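Local coordinates for protein subclass B1 metallo-beta-lactamase (PDB 6T5L) that probably hydrolyses beta-lactam antibiotics, carbapenems among them, as a zinc-dependent subclass B1 enzyme, at residues Y35-F40 and D66-D71; K183-S188 and F230-K235. All coordinates share one frame; numbering follows the deposited sequence.

Contact 1. Residues Y35-F40 and D66-D71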
ATOM      1  N   TYR A  35      -9.063   4.772  -4.849  1.00 38.12           N
ATOM      2  CA  TYR A  35      -9.650   4.860  -3.532  1.00 41.49           C
ATOM      3  C   TYR A  35      -8.516   4.606  -2.541  1.00 41.89           C
ATOM      4  O   TYR A  35      -7.587   3.856  -2.845  1.00 41.33           O
ATOM      5  CB  TYR A  35     -10.761   3.788  -3.364  1.00 39.31           C
ATOM      6  CG  TYR A  35     -11.995   3.930  -4.274  1.00 41.32           C
ATOM      7  CD1 TYR A  35     -11.933   3.612  -5.598  1.00 42.48           C
ATOM      8  CD2 TYR A  35     -13.224   4.290  -3.755  1.00 41.74           C
ATOM      9  CE1 TYR A  35     -13.011   3.726  -6.413  1.00 46.95           C
ATOM     10  CE2 TYR A  35     -14.359   4.415  -4.581  1.00 45.15           C
ATOM     11  CZ  TYR A  35     -14.239   4.125  -5.909  1.00 48.29           C
ATOM     12  OH  TYR A  35     -15.320   4.209  -6.765  1.00 53.00           O
ATOM     13  N   GLU A  36      -8.569   5.280  -1.402  1.00 41.47           N
ATOM     14  CA  GLU A  36      -7.656   5.127  -0.283  1.00 37.21           C
ATOM     15  C   GLU A  36      -8.421   4.437   0.856  1.00 41.45           C
ATOM     16  O   GLU A  36      -9.573   4.816   1.172  1.00 42.62           O
ATOM     17  CB  GLU A  36      -7.148   6.504   0.159  1.00 42.45           C
ATOM     18  CG  GLU A  36      -6.236   6.490   1.379  1.00 43.63           C
ATOM     19  CD  GLU A  36      -5.988   7.825   2.052  1.00 47.59           C
ATOM     20  OE1 GLU A  36      -4.816   7.983   2.447  1.00 48.40           O
ATOM     21  OE2 GLU A  36      -6.902   8.689   2.256  1.00 47.54           O
ATOM     22  N   HIS A  37      -7.842   3.361   1.390  1.00 36.87           N
ATOM     23  CA  HIS A  37      -8.411   2.695   2.556  1.00 35.63           C
ATOM     24  C   HIS A  37      -7.568   3.043   3.775  1.00 37.05           C
ATOM     25  O   HIS A  37      -6.328   3.127   3.693  1.00 39.21           O
ATOM     26  CB  HIS A  37      -8.569   1.171   2.341  1.00 35.96           C
ATOM     27  CG  HIS A  37      -7.317   0.350   2.236  1.00 36.18           C
ATOM     28  ND1 HIS A  37      -6.581  -0.022   3.344  1.00 39.86           N
ATOM     29  CD2 HIS A  37      -6.773  -0.335   1.183  1.00 36.37           C
ATOM     30  CE1 HIS A  37      -5.610  -0.851   2.981  1.00 39.20           C
ATOM     31  NE2 HIS A  37      -5.705  -1.057   1.672  1.00 37.88           N
ATOM     32  N   ILE A  38      -8.248   3.317   4.875  1.00 36.97           N
ATOM     33  CA  ILE A  38      -7.607   3.688   6.144  1.00 43.26           C
ATOM     34  C   ILE A  38      -8.146   2.792   7.262  1.00 44.05           C
ATOM     35  O   ILE A  38      -9.371   2.649   7.412  1.00 38.61           O
ATOM     36  CB  ILE A  38      -7.850   5.171   6.480  1.00 46.17           C
ATOM     37  CG1 ILE A  38      -7.517   6.066   5.261  1.00 45.38           C
ATOM     38  CG2 ILE A  38      -7.078   5.626   7.736  1.00 48.80           C
ATOM     39  CD1 ILE A  38      -7.646   7.642   5.567  1.00 49.80           C
ATOM     40  N   SER A  39      -7.229   2.162   8.020  1.00 43.76           N
ATOM     41  CA  SER A  39      -7.585   1.278   9.128  1.00 46.90           C
ATOM     42  C   SER A  39      -6.615   1.569  10.270  1.00 50.51           C
ATOM     43  O   SER A  39      -5.698   2.413  10.162  1.00 48.61           O
ATOM     44  CB  SER A  39      -7.580  -0.226   8.725  1.00 45.91           C
ATOM     45  OG  SER A  39      -6.309  -0.638   8.175  1.00 41.27           O
ATOM     46  N   PHE A  40      -6.858   0.931  11.410  1.00 53.74           N
ATOM     47  CA  PHE A  40      -6.221   1.382  12.648  1.00 57.71           C
ATOM     48  C   PHE A  40      -5.496   0.241  13.333  1.00 59.88           C
ATOM     49  O   PHE A  40      -6.098  -0.765  13.712  1.00 60.63           O
ATOM     50  CB  PHE A  40      -7.261   2.034  13.559  1.00 56.45           C
ATOM     51  CG  PHE A  40      -7.973   3.155  12.890  1.00 53.86           C
ATOM     52  CD1 PHE A  40      -7.387   4.417  12.814  1.00 56.18           C
ATOM     53  CD2 PHE A  40      -9.200   2.960  12.329  1.00 53.93           C
ATOM     54  CE1 PHE A  40      -8.014   5.452  12.189  1.00 55.25           C
ATOM     55  CE2 PHE A  40      -9.851   3.992  11.704  1.00 53.22           C
ATOM     56  CZ  PHE A  40      -9.251   5.241  11.617  1.00 54.23           C
ATOM     57  N   ASP A  66      -1.658  -3.241   0.111  1.00 31.50           N
ATOM     58  CA  ASP A  66      -1.768  -3.345   1.558  1.00 32.52           C
ATOM     59  C   ASP A  66      -3.110  -3.804   2.139  1.00 37.91           C
ATOM     60  O   ASP A  66      -4.162  -3.238   1.808  1.00 39.51           O
ATOM     61  CB  ASP A  66      -1.388  -2.060   2.267  1.00 37.60           C
ATOM     62  CG  ASP A  66       0.118  -1.797   2.267  1.00 41.79           C
ATOM     63  OD1 ASP A  66       0.870  -2.503   1.513  1.00 42.40           O
ATOM     64  OD2 ASP A  66       0.530  -0.870   3.014  1.00 42.44           O
ATOM     65  N   THR A  67      -3.131  -4.967   2.765  1.00 38.37           N
ATOM     66  CA  THR A  67      -4.297  -5.240   3.595  1.00 37.36           C
ATOM     67  C   THR A  67      -4.490  -4.116   4.607  1.00 38.88           C
ATOM     68  O   THR A  67      -3.512  -3.515   5.058  1.00 41.83           O
ATOM     69  CB  THR A  67      -4.203  -6.597   4.303  1.00 37.87           C
ATOM     70  OG1 THR A  67      -3.297  -6.547   5.423  1.00 39.12           O
ATOM     71  CG2 THR A  67      -3.769  -7.682   3.297  1.00 39.38           C
ATOM     72  N   PRO A  68      -5.731  -3.782   4.947  1.00 38.89           N
ATOM     73  CA  PRO A  68      -6.006  -3.130   6.240  1.00 43.38           C
ATOM     74  C   PRO A  68      -5.421  -3.953   7.384  1.00 48.43           C
ATOM     75  O   PRO A  68      -4.989  -5.097   7.204  1.00 45.48           O
ATOM     76  CB  PRO A  68      -7.543  -3.072   6.329  1.00 42.28           C
ATOM     77  CG  PRO A  68      -8.063  -3.316   4.894  1.00 42.13           C
ATOM     78  CD  PRO A  68      -6.965  -4.168   4.209  1.00 40.21           C
ATOM     79  N   THR A  69      -5.433  -3.362   8.589  1.00 47.38           N
ATOM     80  CA  THR A  69      -4.513  -3.778   9.640  1.00 46.70           C
ATOM     81  C   THR A  69      -4.900  -5.109  10.279  1.00 49.13           C
ATOM     82  O   THR A  69      -4.044  -5.752  10.909  1.00 51.74           O
ATOM     83  CB  THR A  69      -4.429  -2.700  10.745  1.00 48.42           C
ATOM     84  OG1 THR A  69      -5.743  -2.287  11.116  1.00 53.10           O
ATOM     85  CG2 THR A  69      -3.637  -1.479  10.265  1.00 49.22           C
ATOM     86  N   ASP A  70      -6.154  -5.549  10.155  1.00 44.14           N
ATOM     87  CA  ASP A  70      -6.508  -6.829  10.745  1.00 48.88           C
ATOM     88  C   ASP A  70      -7.621  -7.507   9.949  1.00 46.95           C
ATOM     89  O   ASP A  70      -8.139  -6.965   8.957  1.00 39.59           O
ATOM     90  CB  ASP A  70      -6.907  -6.645  12.210  1.00 47.64           C
ATOM     91  CG  ASP A  70      -8.103  -5.754  12.366  1.00 48.49           C
ATOM     92  OD1 ASP A  70      -8.788  -5.512  11.357  1.00 45.37           O
ATOM     93  OD2 ASP A  70      -8.350  -5.260  13.478  1.00 51.29           O
ATOM     94  N   ASP A  71      -8.009  -8.701  10.434  1.00 45.35           N
ATOM     95  CA  ASP A  71      -8.985  -9.510   9.706  1.00 45.60           C
ATOM     96  C   ASP A  71     -10.330  -8.789   9.624  1.00 44.14           C
ATOM     97  O   ASP A  71     -10.938  -8.747   8.556  1.00 42.15           O
ATOM     98  CB  ASP A  71      -9.157 -10.922  10.333  1.00 44.98           C
ATOM     99  CG  ASP A  71      -8.067 -11.915   9.880  1.00 45.10           C
ATOM    100  OD1 ASP A  71      -7.255 -11.590   9.001  1.00 46.41           O
ATOM    101  OD2 ASP A  71      -8.051 -13.059  10.389  1.00 52.47           O
TER
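Ser39 and His37, two residues apart on strand 34-41, both turn their side chains onto the loop 66-71. The tight part lies where these two meet Asp66, Pro68 and Thr69. Ser39 OG, set between the backbone N and the carbonyl carbon (chi1 56°), accepts a hydrogen bond from Thr69 N at 2.9 Å, with an N-H...O angle of 136°. The same oxygen sits 3.2 Å from Pro68 CA, so it lies alongside the proline while bonding to the next residue. Thr69's own hydroxyl, OG1, makes a weak hydrogen bond to Phe40 O, one residue on along the strand, at 3.0 Å. His37 brings the edge of its imidazole to the start of the loop: NE2 gives a weak, bent hydrogen bond to Asp66 O at 2.7 Å, and shares its N-H, again weakly, with Phe65 O. Pro68 CG makes an off-centre CH-pi contact with this ring, 4.3 Å from its centroid. The carboxylate of Asp66 leads away from the strand to Thr95. The looser side is at Phe40 and Asp70, both partly exposed: the Phe40 ring leaves the loop for a cation-pi contact with Lys48, and Asp70 N-caps helix 71-83 through OD1 to Ser73 N. The connection from strand 61-65 to helix 71-83 thus packs across strand 34-41 on the helix-covered side of the sheet, as in the alpha-beta/beta-alpha sandwich of metallo-beta-lactamases.

Contact 2. Residues K183-S188 and F230-K235; sequences KEIDAS and FDYTIK
Tyr232 and Thr233 of helix 228-237 face the loop 183-188, whose backbone folds into a type II beta turn from Glu184 to Ala187, closed by Ala187 N to Glu184 O at 3.2 Å. The Tyr232 ring, with CG anti to the backbone N (chi1 174°), extends from the helix and lies against this turn. Asp186 N sits off-centre, 3.2 Å above the ring plane, with Ile185 CA over the same face. At the tip, Tyr232 OH donates a hydrogen bond to Ala187 O at 2.6 Å; the hydroxyl lies in the carbonyl plane and meets a lone pair, at a C=O...O angle of 136°. One face of the ring thus packs on the central peptide of the turn and the hydroxyl bonds to its last residue. The helix is the C-terminal one of the metallo-beta-lactamase fold, and the loop follows strand 175-179 and the zinc ligand Cys180, so the contact ties a segment near the metal site to the end of the chain. Nearer the helix axis, Thr233 OG1 accepts a fairly straight hydrogen bond from Lys183 N (2.9 Å, 157°) while donating to Leu229 O one turn back. Lys183 CB packs 3.5 Å from that Thr233 OG1, and its chain then bends away to a weak hydrogen bond between NZ and Lys189 O. On the solvent side, where Ile185 is exposed, its CD1 packs against Tyr232 CB at 3.7 Å.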
ATOM      1  N   LYS A 183       6.583   9.642   3.384  1.00 45.47           N
ATOM      2  CA  LYS A 183       5.967  10.319   4.509  1.00 48.46           C
ATOM      3  C   LYS A 183       4.990  11.377   3.988  1.00 49.30           C
ATOM      4  O   LYS A 183       5.101  11.846   2.854  1.00 48.71           O
ATOM      5  CB  LYS A 183       7.026  11.012   5.401  1.00 51.28           C
ATOM      6  CG  LYS A 183       8.092  10.120   6.070  1.00 52.38           C
ATOM      7  CD  LYS A 183       7.499   8.939   6.860  1.00 46.87           C
ATOM      8  CE  LYS A 183       8.468   8.441   7.896  1.00 51.07           C
ATOM      9  NZ  LYS A 183       8.064   7.164   8.435  1.00 46.40           N
ATOM     10  N   GLU A 184       4.045  11.746   4.843  1.00 48.54           N
ATOM     11  CA  GLU A 184       3.177  12.891   4.680  1.00 52.38           C
ATOM     12  C   GLU A 184       3.961  14.143   5.051  1.00 52.51           C
ATOM     13  O   GLU A 184       5.037  14.080   5.686  1.00 49.45           O
ATOM     14  CB  GLU A 184       1.910  12.722   5.549  1.00 52.17           C
ATOM     15  CG  GLU A 184       2.135  13.064   7.021  1.00 54.16           C
ATOM     16  CD  GLU A 184       0.844  13.213   7.860  1.00 58.36           C
ATOM     17  OE1 GLU A 184       0.927  12.858   9.056  1.00 59.73           O
ATOM     18  OE2 GLU A 184      -0.210  13.704   7.363  1.00 58.71           O
ATOM     19  N   ILE A 185       3.444  15.286   4.610  1.00 53.37           N
ATOM     20  CA  ILE A 185       4.096  16.558   4.906  1.00 54.29           C
ATOM     21  C   ILE A 185       4.222  16.741   6.413  1.00 59.25           C
ATOM     22  O   ILE A 185       3.279  16.512   7.177  1.00 62.10           O
ATOM     23  CB  ILE A 185       3.326  17.710   4.248  1.00 54.64           C
ATOM     24  CG1 ILE A 185       3.280  17.471   2.753  1.00 54.49           C
ATOM     25  CG2 ILE A 185       4.024  19.086   4.517  1.00 57.62           C
ATOM     26  CD1 ILE A 185       4.671  17.623   2.047  1.00 54.96           C
ATOM     27  N   ASP A 186       5.422  17.098   6.848  1.00 61.59           N
ATOM     28  CA  ASP A 186       5.767  17.415   8.231  1.00 62.98           C
ATOM     29  C   ASP A 186       5.742  16.206   9.169  1.00 60.48           C
ATOM     30  O   ASP A 186       5.888  16.371  10.383  1.00 63.62           O
ATOM     31  CB  ASP A 186       4.872  18.540   8.780  1.00 65.34           C
ATOM     32  CG  ASP A 186       5.185  19.891   8.130  1.00 70.67           C
ATOM     33  OD1 ASP A 186       6.379  20.129   7.810  1.00 72.33           O
ATOM     34  OD2 ASP A 186       4.252  20.693   7.885  1.00 70.32           O
ATOM     35  N   ALA A 187       5.624  14.995   8.647  1.00 56.50           N
ATOM     36  CA  ALA A 187       5.820  13.809   9.468  1.00 59.51           C
ATOM     37  C   ALA A 187       7.157  13.810  10.228  1.00 61.76           C
ATOM     38  O   ALA A 187       8.146  14.443   9.844  1.00 59.51           O
ATOM     39  CB  ALA A 187       5.810  12.544   8.612  1.00 58.99           C
ATOM     40  N   SER A 188       7.189  13.042  11.308  1.00 64.08           N
ATOM     41  CA  SER A 188       8.452  12.673  11.914  1.00 66.12           C
ATOM     42  C   SER A 188       9.069  11.509  11.144  1.00 60.51           C
ATOM     43  O   SER A 188       8.445  10.904  10.273  1.00 54.28           O
ATOM     44  CB  SER A 188       8.243  12.292  13.366  1.00 69.75           C
ATOM     45  OG  SER A 188       7.231  13.099  13.927  1.00 75.95           O
ATOM     46  N   PHE A 230       7.145  13.303  -1.992  1.00 49.62           N
ATOM     47  CA  PHE A 230       8.476  12.850  -2.382  1.00 52.32           C
ATOM     48  C   PHE A 230       9.543  13.829  -1.879  1.00 58.90           C
ATOM     49  O   PHE A 230      10.505  13.448  -1.199  1.00 55.49           O
ATOM     50  CB  PHE A 230       8.583  12.764  -3.903  1.00 53.70           C
ATOM     51  CG  PHE A 230       7.640  11.796  -4.581  1.00 53.80           C
ATOM     52  CD1 PHE A 230       7.014  10.749  -3.881  1.00 50.91           C
ATOM     53  CD2 PHE A 230       7.414  11.911  -5.948  1.00 55.30           C
ATOM     54  CE1 PHE A 230       6.201   9.856  -4.532  1.00 48.24           C
ATOM     55  CE2 PHE A 230       6.583  11.025  -6.595  1.00 54.25           C
ATOM     56  CZ  PHE A 230       5.991   9.975  -5.870  1.00 50.03           C
ATOM     57  N   ASP A 231       9.383  15.110  -2.233  1.00 62.86           N
ATOM     58  CA  ASP A 231      10.391  16.106  -1.901  1.00 67.24           C
ATOM     59  C   ASP A 231      10.597  16.174  -0.405  1.00 59.06           C
ATOM     60  O   ASP A 231      11.733  16.212   0.082  1.00 55.42           O
ATOM     61  CB  ASP A 231       9.980  17.501  -2.398  1.00 73.63           C
ATOM     62  CG  ASP A 231      10.060  17.649  -3.887  1.00 74.33           C
ATOM     63  OD1 ASP A 231      10.903  16.975  -4.503  1.00 77.00           O
ATOM     64  OD2 ASP A 231       9.310  18.493  -4.428  1.00 72.31           O
ATOM     65  N   TYR A 232       9.498  16.220   0.345  1.00 54.04           N
ATOM     66  CA  TYR A 232       9.612  16.327   1.786  1.00 53.36           C
ATOM     67  C   TYR A 232      10.313  15.087   2.375  1.00 51.74           C
ATOM     68  O   TYR A 232      11.161  15.210   3.258  1.00 49.91           O
ATOM     69  CB  TYR A 232       8.218  16.561   2.384  1.00 49.60           C
ATOM     70  CG  TYR A 232       8.285  16.520   3.878  1.00 47.08           C
ATOM     71  CD1 TYR A 232       8.580  17.694   4.632  1.00 50.82           C
ATOM     72  CD2 TYR A 232       8.145  15.306   4.540  1.00 45.35           C
ATOM     73  CE1 TYR A 232       8.703  17.619   6.038  1.00 55.53           C
ATOM     74  CE2 TYR A 232       8.284  15.223   5.936  1.00 49.14           C
ATOM     75  CZ  TYR A 232       8.540  16.358   6.674  1.00 52.43           C
ATOM     76  OH  TYR A 232       8.620  16.191   8.031  1.00 50.21           O
ATOM     77  N   THR A 233      10.034  13.893   1.843  1.00 47.49           N
ATOM     78  CA  THR A 233      10.668  12.672   2.358  1.00 48.91           C
ATOM     79  C   THR A 233      12.150  12.621   1.993  1.00 49.83           C
ATOM     80  O   THR A 233      12.982  12.218   2.811  1.00 50.33           O
ATOM     81  CB  THR A 233       9.905  11.434   1.835  1.00 48.89           C
ATOM     82  OG1 THR A 233       8.520  11.482   2.254  1.00 42.23           O
ATOM     83  CG2 THR A 233      10.495  10.130   2.334  1.00 48.61           C
ATOM     84  N   ILE A 234      12.510  13.064   0.787  1.00 53.03           N
ATOM     85  CA  ILE A 234      13.920  13.140   0.419  1.00 53.43           C
ATOM     86  C   ILE A 234      14.668  13.997   1.429  1.00 58.57           C
ATOM     87  O   ILE A 234      15.798  13.678   1.829  1.00 61.76           O
ATOM     88  CB  ILE A 234      14.066  13.718  -1.001  1.00 57.04           C
ATOM     89  CG1 ILE A 234      13.531  12.759  -2.062  1.00 56.98           C
ATOM     90  CG2 ILE A 234      15.541  14.192  -1.284  1.00 59.18           C
ATOM     91  CD1 ILE A 234      13.333  13.487  -3.430  1.00 59.02           C
ATOM     92  N   LYS A 235      14.093  15.154   1.780  1.00 60.33           N
ATOM     93  CA  LYS A 235      14.827  16.123   2.581  1.00 64.01           C
ATOM     94  C   LYS A 235      14.882  15.686   4.038  1.00 62.73           C
ATOM     95  O   LYS A 235      15.909  15.882   4.698  1.00 62.86           O
ATOM     96  CB  LYS A 235      14.206  17.523   2.444  1.00 64.27           C
TER

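How the contacts relate
Contact 1 closes in the chain before contact 2 opens, and the two do not touch: their centres are about 22 Å apart and their nearest atoms about 9 Å. They share no strand or helix. Contact 1 is buried and joins a strand of the six-stranded sheet to the loop that leads into helix 71-83, whereas contact 2 lies at the surface, between a loop following the five-stranded sheet and helix 228-237. The side chains of Asp66 and Lys183 each lie about 7 Å from a bound zinc ion. Of the zinc ligands, His96, His98, Asp100, His161 and Cys180 lie between the contacts in sequence, and His221 between the segments of contact 2. The contacts thus flank the zinc site from different halves of the fold.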